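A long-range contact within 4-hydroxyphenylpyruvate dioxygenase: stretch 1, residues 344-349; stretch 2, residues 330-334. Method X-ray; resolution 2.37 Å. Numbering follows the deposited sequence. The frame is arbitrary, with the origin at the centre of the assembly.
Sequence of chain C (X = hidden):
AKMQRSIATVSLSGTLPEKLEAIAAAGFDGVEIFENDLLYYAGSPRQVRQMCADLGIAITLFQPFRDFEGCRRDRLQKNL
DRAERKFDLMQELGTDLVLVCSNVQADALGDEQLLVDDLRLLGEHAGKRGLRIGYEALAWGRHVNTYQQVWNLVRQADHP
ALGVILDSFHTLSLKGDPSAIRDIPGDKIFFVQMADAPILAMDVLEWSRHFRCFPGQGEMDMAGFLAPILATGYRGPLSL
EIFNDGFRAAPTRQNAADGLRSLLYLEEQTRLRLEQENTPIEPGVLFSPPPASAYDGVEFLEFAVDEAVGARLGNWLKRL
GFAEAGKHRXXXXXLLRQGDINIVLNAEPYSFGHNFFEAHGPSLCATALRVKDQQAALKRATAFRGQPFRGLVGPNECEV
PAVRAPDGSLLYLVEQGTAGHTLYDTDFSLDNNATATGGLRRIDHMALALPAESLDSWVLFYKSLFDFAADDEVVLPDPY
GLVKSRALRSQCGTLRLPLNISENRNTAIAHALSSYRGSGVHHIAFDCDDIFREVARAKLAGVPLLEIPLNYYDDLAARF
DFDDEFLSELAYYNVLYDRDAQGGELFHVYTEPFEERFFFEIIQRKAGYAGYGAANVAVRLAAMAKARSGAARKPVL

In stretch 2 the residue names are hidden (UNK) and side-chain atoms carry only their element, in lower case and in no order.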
# COMPACT_ATOMS: atom_id res chain seq x y z
N VAL C 344 22.23 -4.46 -22.12
CA VAL C 344 21.71 -5.63 -22.82
C VAL C 344 20.24 -5.38 -23.12
O VAL C 344 19.44 -5.15 -22.20
CB VAL C 344 21.89 -6.91 -21.98
CG1 VAL C 344 21.32 -8.11 -22.70
CG2 VAL C 344 23.36 -7.10 -21.60
N LEU C 345 19.87 -5.42 -24.40
CA LEU C 345 18.48 -5.28 -24.83
C LEU C 345 17.91 -6.67 -25.09
O LEU C 345 18.27 -7.33 -26.07
CB LEU C 345 18.39 -4.40 -26.07
CG LEU C 345 18.95 -2.98 -25.98
CD1 LEU C 345 18.65 -2.20 -27.25
CD2 LEU C 345 18.38 -2.26 -24.76
N ASN C 346 17.03 -7.12 -24.20
CA ASN C 346 16.50 -8.48 -24.22
C ASN C 346 15.11 -8.44 -24.85
O ASN C 346 14.14 -8.00 -24.23
CB ASN C 346 16.47 -9.05 -22.80
CG ASN C 346 16.01 -10.50 -22.76
OD1 ASN C 346 15.70 -11.10 -23.78
ND2 ASN C 346 15.98 -11.06 -21.55
N ALA C 347 15.03 -8.89 -26.11
CA ALA C 347 13.76 -8.99 -26.82
C ALA C 347 13.35 -10.43 -27.09
O ALA C 347 12.44 -10.66 -27.89
CB ALA C 347 13.84 -8.21 -28.14
N GLU C 348 13.99 -11.39 -26.44
CA GLU C 348 13.66 -12.80 -26.64
C GLU C 348 12.29 -13.10 -26.04
O GLU C 348 12.09 -12.88 -24.84
CB GLU C 348 14.73 -13.68 -26.00
CG GLU C 348 14.47 -15.18 -26.12
CD GLU C 348 14.74 -15.73 -27.51
OE1 GLU C 348 15.00 -14.94 -28.44
OE2 GLU C 348 14.69 -16.97 -27.67
N PRO C 349 11.34 -13.60 -26.82
CA PRO C 349 10.01 -13.90 -26.28
C PRO C 349 9.99 -15.20 -25.50
O PRO C 349 10.92 -16.02 -25.56
CB PRO C 349 9.14 -13.99 -27.54
CG PRO C 349 10.08 -14.48 -28.59
CD PRO C 349 11.43 -13.88 -28.27
N UNK C 330 22.01 -16.93 -30.36
CA UNK C 330 20.81 -17.72 -30.62
C UNK C 330 19.53 -16.97 -30.26
O UNK C 330 18.47 -17.27 -30.81
c UNK C 330 20.87 -19.04 -29.84
o UNK C 330 21.20 -18.82 -28.48
N UNK C 331 19.62 -16.00 -29.36
CA UNK C 331 18.45 -15.28 -28.88
C UNK C 331 18.38 -13.88 -29.48
O UNK C 331 19.35 -13.36 -30.04
n UNK C 331 18.92 -17.60 -23.00
c UNK C 331 18.74 -16.39 -25.17
c UNK C 331 18.45 -15.20 -27.35
c UNK C 331 18.53 -16.55 -26.66
c UNK C 331 18.67 -17.73 -24.46
N UNK C 332 17.20 -13.27 -29.37
CA UNK C 332 16.98 -11.90 -29.83
C UNK C 332 17.43 -10.93 -28.74
O UNK C 332 16.64 -10.24 -28.09
c UNK C 332 15.12 -12.45 -31.46
c UNK C 332 15.93 -12.02 -32.67
c UNK C 332 15.52 -11.69 -30.21
o UNK C 332 15.86 -10.83 -33.04
o UNK C 332 16.64 -12.87 -33.24
N UNK C 333 18.75 -10.87 -28.56
CA UNK C 333 19.38 -10.11 -27.49
C UNK C 333 20.49 -9.26 -28.10
O UNK C 333 21.39 -9.79 -28.76
c UNK C 333 18.82 -11.69 -25.62
c UNK C 333 19.95 -11.03 -26.40
c UNK C 333 20.85 -10.25 -25.46
N UNK C 334 20.42 -7.95 -27.88
CA UNK C 334 21.40 -7.01 -28.39
C UNK C 334 22.24 -6.44 -27.26
O UNK C 334 21.71 -6.11 -26.19
n UNK C 334 20.94 -7.26 -32.60
o UNK C 334 22.42 -6.14 -31.34
c UNK C 334 21.28 -6.56 -31.52
c UNK C 334 20.73 -5.87 -29.16
c UNK C 334 20.18 -6.29 -30.52

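Position 330 has two side-chain atoms, one carbon and then one oxygen. There is no branch and no ring. Its oxygen is 6.8 Å from the nearest atom of stretch 1, OE2 of Glu 348, so there is no contact. A single carbon ending in a hydroxyl oxygen is serine. The residue is Ser 330, with chi1 in the p rotamer.

Position 331 has four carbons in a row, ending in one nitrogen. The chain is unbranched. Its CA-to-CB bond points toward stretch 1, but the end of the side chain leads away. The contact is therefore made near the backbone: OE1 of Glu 348 lies 3.5 Å from CA of position 331 and 3.6 Å from its CB. Four carbons and a terminal nitrogen make lysine. Lys 331 is extended beyond CB, with chi1 m and the other three angles t. Its NZ is hydrogen-bonded elsewhere in the structure.

Position 332 has three carbons, the third carrying two oxygens. Its CB is 3.7 Å from OE1 of Glu 348 and 4.4 Å from CB of Ala 347. The backbone does more. N of position 332 donates to OE1 of Glu 348 at 2.9 Å, nearly straight at 169°. N of Ala 347 donates to O of position 332, also at 2.9 Å. A carboxylate on the third carbon is glutamate. In Glu 332 the carboxylate leads away from stretch 1, and both of its oxygens are hydrogen-bonded elsewhere in the structure.

Position 333 has three carbons, one carrying the other two. The branch is at CB, and there is no polar atom. One methyl lies 3.5 Å from CG1 of Val 344, and the other lies 3.7 Å from OD1 of Asn 346. A beta-branched, all-carbon side chain of this size is valine. Val 333 is a t rotamer and is buried. It pairs with Asn 346 in a non-hydrogen-bonded antiparallel bridge, the two side chains on the same face of the sheet. Its CA makes a CA-H...O contact of 3.3 Å with O of Leu 345.

Position 334 has three carbons, the third carrying one oxygen and one nitrogen. Its CB is 4.1 Å from CB of Leu 345, on the same face of the sheet, but its end leads away. A terminal amide on the third carbon is glutamine. In Gln 334 the backbone makes the hydrogen bonds: N donates to O of Leu 345 at 2.9 Å, and N of Leu 345 donates to O of Gln 334 at 2.7 Å.

The contact is a short antiparallel pairing that continues into a loop. The paired bonds between Leu 345 and Gln 334 fix the register. Past the strand, Ala 347 still bonds to the backbone of Glu 332. Glu 348 then reaches across with its carboxylate to accept the next amide. N of Glu 348 donates to OD1 of Asn 346 at 3.2 Å, tying the loop to the strand. The two valines add an apolar touch beside the backbone ladder.

Stretch 2 330-334: SKEVQ
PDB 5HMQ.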